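Local atomic coordinates of MSHA biogenesis protein MshE (Vibrio cholerae, PDB entry 5HTL), a protein that binds the bacterial second messenger cyclic di-GMP through its MshEN domain and probably acts in biogenesis of the MSHA pilus. Residues E17-E22 / L55-Q60; E26-A31 / G40-S45; R89-V94 / A132-L137. All coordinates share one frame; numbering follows the deposited sequence.

Contact 1: residues E17-E22 / L55-Q60; sequences EGIVSE and LNFLAQ. With C2E (9,9'-[(2R,3R,3aS,5S,7aR,9R,10R,10aS,12S,14aR)-3,5,10,12-tetrahydroxy-5,12-dioxidooctahydro-2H,7H-difuro[3,2-d:3',2'-j][1,3,7,9,2,8]tetraoxadiphosphacyclododecine-2,9-diyl]bis(2-amino-1,9-dihydro-6H-purin-6-one)), chain C.
Ile19 and Phe57 carry the apolar part of this surface contact, each side chain reaching from its own backbone, loop or helix, to the other. The CD1 methyl of Ile19 comes to 3.4 Å from Phe57 CZ, and Ile19 CG1 follows at 3.5 Å from the same CZ; the ring is met obliquely at its far end. Ile19 CG1 lies anti to its own carbonyl carbon (chi1 -51°), which sends the longer branch to the ring. A broad aromatic suits position 57 because Leu13 and Leu14 of helix 10-16 press on it too.

The loop holding Ile19 begins with a Schellman motif that closes helix 10-16: Ile19 N bonds to Leu14 O and Gly18 N to Val15 O. Gly18 is its C-prime residue, with the positive phi that glycine adopts easily.

The polar residues add looser, non-bonded contact. Glu17 touches Phe57 CE1 with its CB at 4.1 Å, and its CG lies 4.4 Å from Gln60 NE2.

Leu58, which follows Phe57 on helix 51-62, meets the ligand. It lays both methyls over one face of a cyclic di-GMP guanine, CD1 3.5 Å from C21 and CD2 3.7 Å from N31.

Contact 2: residues E26-A31 / G40-S45; sequences EQALNA and GDTLIS. With C2E (9,9'-[(2R,3R,3aS,5S,7aR,9R,10R,10aS,12S,14aR)-3,5,10,12-tetrahydroxy-5,12-dioxidooctahydro-2H,7H-difuro[3,2-d:3',2'-j][1,3,7,9,2,8]tetraoxadiphosphacyclododecine-2,9-diyl]bis(2-amino-1,9-dihydro-6H-purin-6-one)), chain C.
The cyclic di-GMP pocket of the MshEN domain is built partly on this helix pair, in which Ala28 meets Leu43 and Thr42. Helices 26-31 and 40-45 cross at 112°, their axes 9.2 Å apart at closest approach. The interface is apolar. Ala28 CB stands 3.5 Å from Leu43 CD2, tight for two carbons, and the small alanine lets the backbones draw near at this point. Thr42 turns its CG2 methyl to helix 26-31, where it rests 3.6 Å from Ala28 O and 4.2 Å from Ala31 CB. That methyl faces the neighbour because chi1 of -57° sets OG1 beside the residue's own backbone N. A buried threonine thus offers a greasy branch across the interface while its hydroxyl bonds Arg38 O, just ahead of the helix. Ser45 OG likewise donates to Thr42 O, at 2.7 Å.

Other residues of the two helices hold the two halves of the ligand. Leu29 lays its methyls over a face of one guanine, with CD1 3.5 Å from C2 and CD2 3.5 Å from N3. The other guanine meets backbone at the first turn of helix 39-45: Gly40 N donates to N71 at 3.0 Å with a nearly straight bond (166°), and Asp41 N makes a weak bond to O61. Glycine suits position 40 because O61 of the guanine occupies the place where a CB would stand. Leu39 N adds a further hydrogen bond to the ligand.

Ala28 and Leu29 also touch Leu39 at the start of helix 39-45, which in turn packs through Asp41 and Ile44 on Leu54 of helix 51-62.

Contact 3: residues R89-V94 / A132-L137; sequences RLRALV and APEKQL
Arg91 bridges to Glu134 at the rim of this partly buried contact. From CB its chain runs through CG, which lies anti to the carbonyl carbon, and bends at chi3 (-66°) so that the end swings to helix 134-144. CD is the first atom to meet the partner, 3.3 Å from Glu134 OE1. NE stays farther off, 3.8 Å from that oxygen. At the tip NH1 forms a hydrogen-bonded salt bridge with Glu134 OE1; the modelled 2.4 Å is very short, so the exact length is doubtful. The carboxylate oxygen sits at the guanidinium edge, near its plane, although the two planes are turned 66° apart. Glu134 reaches it with an extended chain, and opposite charges suit these positions at the protein's surface.

Beneath the charged pair the contact is apolar. Leu137 CD1 packs 3.7 Å from Leu93 CB, while Leu137 CG lies 4.1 Å from Arg91 O. Phe141 and Tyr144, farther along the same helix, also touch Leu93.

Arg91, with positive phi, is the C-prime residue of the Schellman motif ending helix 84-90, and strand 92-98 starts directly after it. A helix laid on a strand at the margin of the three-stranded mixed sheet, with Leu137, Phe141 and Tyr144 turned to Leu93 of the strand, is typical of layered alpha/beta packing.

Overall arrangement
Along the chain contact 2 falls within the span closed by contact 1, and contact 3 follows both. Contacts 1 and 2, with centres 13 Å apart, belong to the helical half: helices 22-32, 39-45 and 51-62 and the loop after helix 10-16. Both touch the same cyclic di-GMP: one guanine is met by Leu29 of contact 2 and the other by Leu58 of contact 1. Contact 3 lies in the half with the mixed sheet, its centre about 21 Å from that of contact 1 and about 24 Å from that of contact 2. Leu55 CD1 of contact 1 packs on Ala132 and Pro133 of contact 3, so helix 51-62 joins the ligand-binding helices to the sheet half.

Contact 1: residues E17-E22 / L55-Q60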
# COMPACT_ATOMS: atom_id res chain seq x y z
N GLU A 17 -19.71 2.38 -5.50
CA GLU A 17 -19.84 1.01 -5.04
C GLU A 17 -21.16 0.74 -4.30
O GLU A 17 -21.37 -0.33 -3.73
CB GLU A 17 -18.61 0.57 -4.25
CG GLU A 17 -17.35 0.54 -5.13
CD GLU A 17 -17.59 -0.11 -6.50
OE1 GLU A 17 -18.29 -1.14 -6.58
OE2 GLU A 17 -17.06 0.42 -7.50
N GLY A 18 -22.04 1.73 -4.35
CA GLY A 18 -23.41 1.58 -3.89
C GLY A 18 -23.56 1.55 -2.39
O GLY A 18 -24.50 0.94 -1.87
N ILE A 19 -22.65 2.23 -1.70
CA ILE A 19 -22.62 2.22 -0.24
C ILE A 19 -23.40 3.41 0.31
O ILE A 19 -24.21 3.26 1.23
CB ILE A 19 -21.18 2.25 0.29
CG1 ILE A 19 -20.34 1.15 -0.37
CG2 ILE A 19 -21.17 2.12 1.79
CD1 ILE A 19 -20.90 -0.25 -0.17
N VAL A 20 -23.15 4.58 -0.25
CA VAL A 20 -23.91 5.77 0.12
C VAL A 20 -24.49 6.41 -1.14
O VAL A 20 -23.98 6.17 -2.24
CB VAL A 20 -23.06 6.80 0.90
CG1 VAL A 20 -22.40 6.13 2.13
CG2 VAL A 20 -22.05 7.50 0.02
N SER A 21 -25.53 7.21 -0.99
CA SER A 21 -26.19 7.81 -2.15
C SER A 21 -25.61 9.19 -2.49
O SER A 21 -24.93 9.81 -1.67
CB SER A 21 -27.70 7.91 -1.93
OG SER A 21 -28.01 9.02 -1.11
N GLU A 22 -25.89 9.67 -3.69
CA GLU A 22 -25.41 10.99 -4.10
C GLU A 22 -25.90 12.10 -3.19
O GLU A 22 -25.12 12.97 -2.81
CB GLU A 22 -25.81 11.29 -5.55
CG GLU A 22 -25.09 10.46 -6.60
CD GLU A 22 -25.19 11.07 -7.99
OE1 GLU A 22 -25.75 10.41 -8.89
OE2 GLU A 22 -24.71 12.21 -8.17
N LEU A 55 -13.84 1.22 7.34
CA LEU A 55 -12.60 0.45 7.39
C LEU A 55 -12.32 -0.25 6.06
O LEU A 55 -11.23 -0.12 5.47
CB LEU A 55 -12.73 -0.59 8.51
CG LEU A 55 -11.59 -1.58 8.77
CD1 LEU A 55 -10.52 -0.95 9.63
CD2 LEU A 55 -12.13 -2.81 9.45
N ASN A 56 -13.32 -0.96 5.55
CA ASN A 56 -13.16 -1.73 4.33
C ASN A 56 -12.92 -0.85 3.10
O ASN A 56 -12.14 -1.21 2.22
CB ASN A 56 -14.38 -2.64 4.11
CG ASN A 56 -14.46 -3.77 5.13
OD1 ASN A 56 -13.45 -4.23 5.65
ND2 ASN A 56 -15.68 -4.22 5.41
N PHE A 57 -13.60 0.29 3.02
CA PHE A 57 -13.45 1.15 1.85
C PHE A 57 -12.25 2.08 1.90
O PHE A 57 -11.71 2.43 0.85
CB PHE A 57 -14.77 1.83 1.49
CG PHE A 57 -15.78 0.87 0.97
CD1 PHE A 57 -15.69 0.43 -0.34
CD2 PHE A 57 -16.75 0.35 1.78
CE1 PHE A 57 -16.60 -0.48 -0.83
CE2 PHE A 57 -17.65 -0.58 1.29
CZ PHE A 57 -17.57 -0.99 -0.01
N LEU A 58 -11.80 2.45 3.10
CA LEU A 58 -10.50 3.11 3.23
C LEU A 58 -9.41 2.16 2.74
O LEU A 58 -8.51 2.55 2.01
CB LEU A 58 -10.24 3.51 4.68
CG LEU A 58 -10.92 4.78 5.17
CD1 LEU A 58 -10.68 4.99 6.66
CD2 LEU A 58 -10.44 5.98 4.37
N ALA A 59 -9.52 0.89 3.13
CA ALA A 59 -8.57 -0.12 2.66
C ALA A 59 -8.56 -0.22 1.14
O ALA A 59 -7.50 -0.25 0.51
CB ALA A 59 -8.85 -1.47 3.29
N GLN A 60 -9.74 -0.25 0.53
CA GLN A 60 -9.81 -0.29 -0.93
C GLN A 60 -9.21 0.99 -1.54
O GLN A 60 -8.41 0.92 -2.48
CB GLN A 60 -11.26 -0.48 -1.38
CG GLN A 60 -11.43 -0.50 -2.88
CD GLN A 60 -12.82 -0.92 -3.31
OE1 GLN A 60 -13.61 -1.40 -2.49
NE2 GLN A 60 -13.13 -0.75 -4.59
P1 C2E C . -9.86 11.89 -0.16
O2P C2E C . -10.87 10.77 -0.24
O1P C2E C . -8.98 11.96 -1.39
O5' C2E C . -10.65 13.24 0.05
C5' C2E C . -10.08 14.50 0.32
C4' C2E C . -11.03 15.52 0.72
O4' C2E C . -11.95 15.78 -0.30
C3' C2E C . -11.85 15.09 1.91
O3' C2E C . -11.25 15.56 3.10
C2' C2E C . -13.12 15.60 1.66
O2' C2E C . -13.29 16.89 2.29
C1' C2E C . -13.26 15.72 0.18
N9 C2E C . -13.88 14.55 -0.38
C8 C2E C . -13.80 13.23 -0.24
N7 C2E C . -14.65 12.71 -1.13
C5 C2E C . -15.25 13.72 -1.82
C6 C2E C . -16.20 13.71 -2.85
O6 C2E C . -16.69 12.55 -3.33
N1 C2E C . -16.63 14.88 -3.36
C2 C2E C . -16.14 16.03 -2.89
N2 C2E C . -16.63 17.24 -3.47
N3 C2E C . -15.22 16.09 -1.90
C4 C2E C . -14.75 14.95 -1.34
P11 C2E C . -11.27 14.68 4.43
O21 C2E C . -10.74 15.50 5.59
O11 C2E C . -12.70 14.32 4.70
O5A C2E C . -10.51 13.33 4.23
C5A C2E C . -9.12 13.28 3.95
C4A C2E C . -8.62 12.03 3.46
O4A C2E C . -8.69 11.01 4.52
C3A C2E C . -9.43 11.46 2.36
O3A C2E C . -8.89 11.70 1.07
C2A C2E C . -9.53 10.02 2.63
O2A C2E C . -8.52 9.28 2.07
C1A C2E C . -9.43 9.88 4.11
N91 C2E C . -10.65 9.89 4.89
C81 C2E C . -11.83 10.48 4.62
N71 C2E C . -12.68 10.27 5.64
C51 C2E C . -12.04 9.55 6.59
C61 C2E C . -12.37 9.04 7.85
O61 C2E C . -13.62 9.23 8.41
N11 C2E C . -11.46 8.35 8.53
C21 C2E C . -10.24 8.15 8.04
N21 C2E C . -9.35 7.40 8.84
N31 C2E C . -9.87 8.62 6.84
C41 C2E C . -10.76 9.32 6.11

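Contact 2: residues E26-A31 / G40-S45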
# COMPACT_ATOMS: atom_id res chain seq x y z
N GLU A 26 -23.63 14.66 -0.72
CA GLU A 26 -23.73 16.11 -0.74
C GLU A 26 -24.08 16.64 0.66
O GLU A 26 -23.50 17.62 1.13
CB GLU A 26 -24.77 16.55 -1.78
CG GLU A 26 -24.32 16.27 -3.22
CD GLU A 26 -25.45 16.27 -4.24
OE1 GLU A 26 -26.63 16.39 -3.85
OE2 GLU A 26 -25.15 16.15 -5.45
N GLN A 27 -24.99 15.96 1.33
CA GLN A 27 -25.38 16.31 2.68
C GLN A 27 -24.18 16.27 3.63
O GLN A 27 -23.97 17.19 4.42
CB GLN A 27 -26.48 15.37 3.17
CG GLN A 27 -27.06 15.77 4.51
CD GLN A 27 -28.19 14.86 4.95
OE1 GLN A 27 -28.64 13.99 4.19
NE2 GLN A 27 -28.66 15.06 6.17
N ALA A 28 -23.38 15.22 3.53
CA ALA A 28 -22.24 15.07 4.43
C ALA A 28 -21.13 16.08 4.13
O ALA A 28 -20.49 16.58 5.06
CB ALA A 28 -21.70 13.66 4.36
N LEU A 29 -20.91 16.38 2.86
CA LEU A 29 -19.89 17.36 2.48
C LEU A 29 -20.27 18.73 3.02
O LEU A 29 -19.42 19.46 3.53
CB LEU A 29 -19.70 17.41 0.96
CG LEU A 29 -19.00 16.20 0.37
CD1 LEU A 29 -19.15 16.23 -1.15
CD2 LEU A 29 -17.53 16.16 0.78
N ASN A 30 -21.56 19.07 2.93
CA ASN A 30 -22.07 20.32 3.51
C ASN A 30 -21.88 20.35 5.02
O ASN A 30 -21.45 21.36 5.59
CB ASN A 30 -23.57 20.50 3.18
CG ASN A 30 -23.83 20.71 1.70
OD1 ASN A 30 -22.93 21.08 0.94
ND2 ASN A 30 -25.07 20.47 1.27
N ALA A 31 -22.19 19.23 5.66
CA ALA A 31 -22.18 19.14 7.12
C ALA A 31 -20.78 19.08 7.73
O ALA A 31 -20.57 19.48 8.89
CB ALA A 31 -22.98 17.92 7.56
N GLY A 40 -15.68 10.39 6.16
CA GLY A 40 -16.18 9.08 6.58
C GLY A 40 -16.89 9.17 7.92
O GLY A 40 -18.00 8.67 8.08
N ASP A 41 -16.24 9.82 8.88
CA ASP A 41 -16.82 9.99 10.21
C ASP A 41 -18.10 10.83 10.16
O ASP A 41 -19.03 10.61 10.93
CB ASP A 41 -15.78 10.57 11.17
CG ASP A 41 -14.72 9.55 11.60
OD1 ASP A 41 -15.01 8.32 11.61
OD2 ASP A 41 -13.59 9.97 11.93
N THR A 42 -18.17 11.78 9.22
CA THR A 42 -19.40 12.55 9.04
C THR A 42 -20.54 11.67 8.51
O THR A 42 -21.67 11.73 9.00
CB THR A 42 -19.18 13.76 8.12
OG1 THR A 42 -18.13 14.58 8.69
CG2 THR A 42 -20.43 14.59 8.03
N LEU A 43 -20.24 10.87 7.50
CA LEU A 43 -21.19 9.89 6.99
C LEU A 43 -21.67 8.91 8.06
O LEU A 43 -22.85 8.58 8.13
CB LEU A 43 -20.57 9.15 5.81
CG LEU A 43 -20.41 9.99 4.55
CD1 LEU A 43 -19.44 9.31 3.61
CD2 LEU A 43 -21.76 10.22 3.88
N ILE A 44 -20.76 8.47 8.93
CA ILE A 44 -21.13 7.58 10.04
C ILE A 44 -22.04 8.29 11.04
O ILE A 44 -23.04 7.73 11.51
CB ILE A 44 -19.88 7.05 10.77
CG1 ILE A 44 -19.13 6.08 9.87
CG2 ILE A 44 -20.28 6.34 12.07
CD1 ILE A 44 -17.78 5.67 10.44
N SER A 45 -21.70 9.53 11.37
CA SER A 45 -22.51 10.32 12.29
C SER A 45 -23.94 10.49 11.79
O SER A 45 -24.89 10.50 12.58
CB SER A 45 -21.85 11.67 12.55
OG SER A 45 -22.15 12.60 11.52
P1 C2E C . -9.86 11.89 -0.16
O2P C2E C . -10.87 10.77 -0.24
O1P C2E C . -8.98 11.96 -1.39
O5' C2E C . -10.65 13.24 0.05
C5' C2E C . -10.08 14.50 0.32
C4' C2E C . -11.03 15.52 0.72
O4' C2E C . -11.95 15.78 -0.30
C3' C2E C . -11.85 15.09 1.91
O3' C2E C . -11.25 15.56 3.10
C2' C2E C . -13.12 15.60 1.66
O2' C2E C . -13.29 16.89 2.29
C1' C2E C . -13.26 15.72 0.18
N9 C2E C . -13.88 14.55 -0.38
C8 C2E C . -13.80 13.23 -0.24
N7 C2E C . -14.65 12.71 -1.13
C5 C2E C . -15.25 13.72 -1.82
C6 C2E C . -16.20 13.71 -2.85
O6 C2E C . -16.69 12.55 -3.33
N1 C2E C . -16.63 14.88 -3.36
C2 C2E C . -16.14 16.03 -2.89
N2 C2E C . -16.63 17.24 -3.47
N3 C2E C . -15.22 16.09 -1.90
C4 C2E C . -14.75 14.95 -1.34
P11 C2E C . -11.27 14.68 4.43
O21 C2E C . -10.74 15.50 5.59
O11 C2E C . -12.70 14.32 4.70
O5A C2E C . -10.51 13.33 4.23
C5A C2E C . -9.12 13.28 3.95
C4A C2E C . -8.62 12.03 3.46
O4A C2E C . -8.69 11.01 4.52
C3A C2E C . -9.43 11.46 2.36
O3A C2E C . -8.89 11.70 1.07
C2A C2E C . -9.53 10.02 2.63
O2A C2E C . -8.52 9.28 2.07
C1A C2E C . -9.43 9.88 4.11
N91 C2E C . -10.65 9.89 4.89
C81 C2E C . -11.83 10.48 4.62
N71 C2E C . -12.68 10.27 5.64
C51 C2E C . -12.04 9.55 6.59
C61 C2E C . -12.37 9.04 7.85
O61 C2E C . -13.62 9.23 8.41
N11 C2E C . -11.46 8.35 8.53
C21 C2E C . -10.24 8.15 8.04
N21 C2E C . -9.35 7.40 8.84
N31 C2E C . -9.87 8.62 6.84
C41 C2E C . -10.76 9.32 6.11

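Contact 3: residues R89-V94 / A132-L137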
# COMPACT_ATOMS: atom_id res chain seq x y z
N ARG A 89 0.65 6.82 20.63
CA ARG A 89 0.36 8.16 20.08
C ARG A 89 -0.09 8.09 18.63
O ARG A 89 -1.04 8.78 18.23
CB ARG A 89 1.58 9.08 20.18
CG ARG A 89 1.33 10.49 19.58
CD ARG A 89 1.91 10.60 18.18
NE ARG A 89 1.50 11.77 17.40
CZ ARG A 89 0.48 11.79 16.54
NH1 ARG A 89 -0.28 10.71 16.36
NH2 ARG A 89 0.20 12.90 15.86
N LEU A 90 0.60 7.26 17.85
CA LEU A 90 0.43 7.20 16.41
C LEU A 90 -0.60 6.17 15.99
O LEU A 90 -0.93 6.06 14.80
CB LEU A 90 1.78 6.86 15.76
CG LEU A 90 2.86 7.92 15.96
CD1 LEU A 90 4.22 7.41 15.51
CD2 LEU A 90 2.48 9.17 15.19
N ARG A 91 -1.11 5.41 16.95
CA ARG A 91 -2.00 4.27 16.69
C ARG A 91 -1.42 3.37 15.60
O ARG A 91 -2.06 3.09 14.58
CB ARG A 91 -3.43 4.74 16.39
CG ARG A 91 -4.05 5.53 17.56
CD ARG A 91 -5.42 6.09 17.19
NE ARG A 91 -5.31 7.10 16.15
CZ ARG A 91 -6.34 7.58 15.46
NH1 ARG A 91 -7.57 7.18 15.73
NH2 ARG A 91 -6.13 8.49 14.52
N ALA A 92 -0.20 2.90 15.85
CA ALA A 92 0.58 2.11 14.90
C ALA A 92 1.28 1.00 15.65
O ALA A 92 1.81 1.23 16.73
CB ALA A 92 1.59 2.99 14.20
N LEU A 93 1.28 -0.20 15.08
CA LEU A 93 1.94 -1.35 15.68
C LEU A 93 2.81 -2.05 14.65
O LEU A 93 2.32 -2.43 13.58
CB LEU A 93 0.90 -2.35 16.20
CG LEU A 93 1.40 -3.62 16.90
CD1 LEU A 93 1.99 -3.23 18.24
CD2 LEU A 93 0.29 -4.63 17.10
N VAL A 94 4.09 -2.22 14.96
CA VAL A 94 4.98 -2.98 14.10
C VAL A 94 4.73 -4.47 14.31
O VAL A 94 4.91 -4.99 15.42
CB VAL A 94 6.46 -2.70 14.44
CG1 VAL A 94 7.36 -3.45 13.47
CG2 VAL A 94 6.73 -1.21 14.40
N ALA A 132 -6.17 -1.89 10.66
CA ALA A 132 -6.89 -2.71 11.63
C ALA A 132 -7.83 -1.80 12.41
O ALA A 132 -7.59 -0.60 12.51
CB ALA A 132 -5.91 -3.40 12.56
N PRO A 133 -8.91 -2.36 12.97
CA PRO A 133 -9.76 -1.55 13.85
C PRO A 133 -9.00 -1.01 15.05
O PRO A 133 -8.12 -1.68 15.61
CB PRO A 133 -10.83 -2.53 14.30
CG PRO A 133 -10.86 -3.58 13.23
CD PRO A 133 -9.46 -3.71 12.76
N GLU A 134 -9.34 0.22 15.45
CA GLU A 134 -8.65 0.86 16.56
C GLU A 134 -8.72 0.04 17.84
O GLU A 134 -7.73 -0.05 18.57
CB GLU A 134 -9.20 2.28 16.77
CG GLU A 134 -8.36 3.14 17.69
CD GLU A 134 -8.83 4.58 17.67
OE1 GLU A 134 -8.58 5.27 16.66
OE2 GLU A 134 -9.46 5.01 18.65
N LYS A 135 -9.87 -0.58 18.10
CA LYS A 135 -10.02 -1.40 19.30
C LYS A 135 -9.00 -2.53 19.30
O LYS A 135 -8.38 -2.82 20.32
CB LYS A 135 -11.43 -1.98 19.40
CG LYS A 135 -11.71 -2.72 20.71
CD LYS A 135 -13.10 -3.36 20.73
CE LYS A 135 -13.45 -3.92 22.10
NZ LYS A 135 -14.78 -4.60 22.11
N GLN A 136 -8.80 -3.14 18.14
CA GLN A 136 -7.82 -4.22 18.03
C GLN A 136 -6.38 -3.76 18.22
O GLN A 136 -5.57 -4.48 18.79
CB GLN A 136 -7.96 -4.94 16.71
CG GLN A 136 -9.24 -5.75 16.61
CD GLN A 136 -9.22 -6.66 15.42
OE1 GLN A 136 -8.41 -6.47 14.51
NE2 GLN A 136 -10.11 -7.64 15.41
N LEU A 137 -6.07 -2.56 17.72
CA LEU A 137 -4.75 -1.95 17.91
C LEU A 137 -4.47 -1.76 19.40
O LEU A 137 -3.39 -2.11 19.89
CB LEU A 137 -4.67 -0.59 17.22
CG LEU A 137 -3.81 -0.36 15.97
CD1 LEU A 137 -2.63 -1.32 15.86
CD2 LEU A 137 -4.66 -0.37 14.71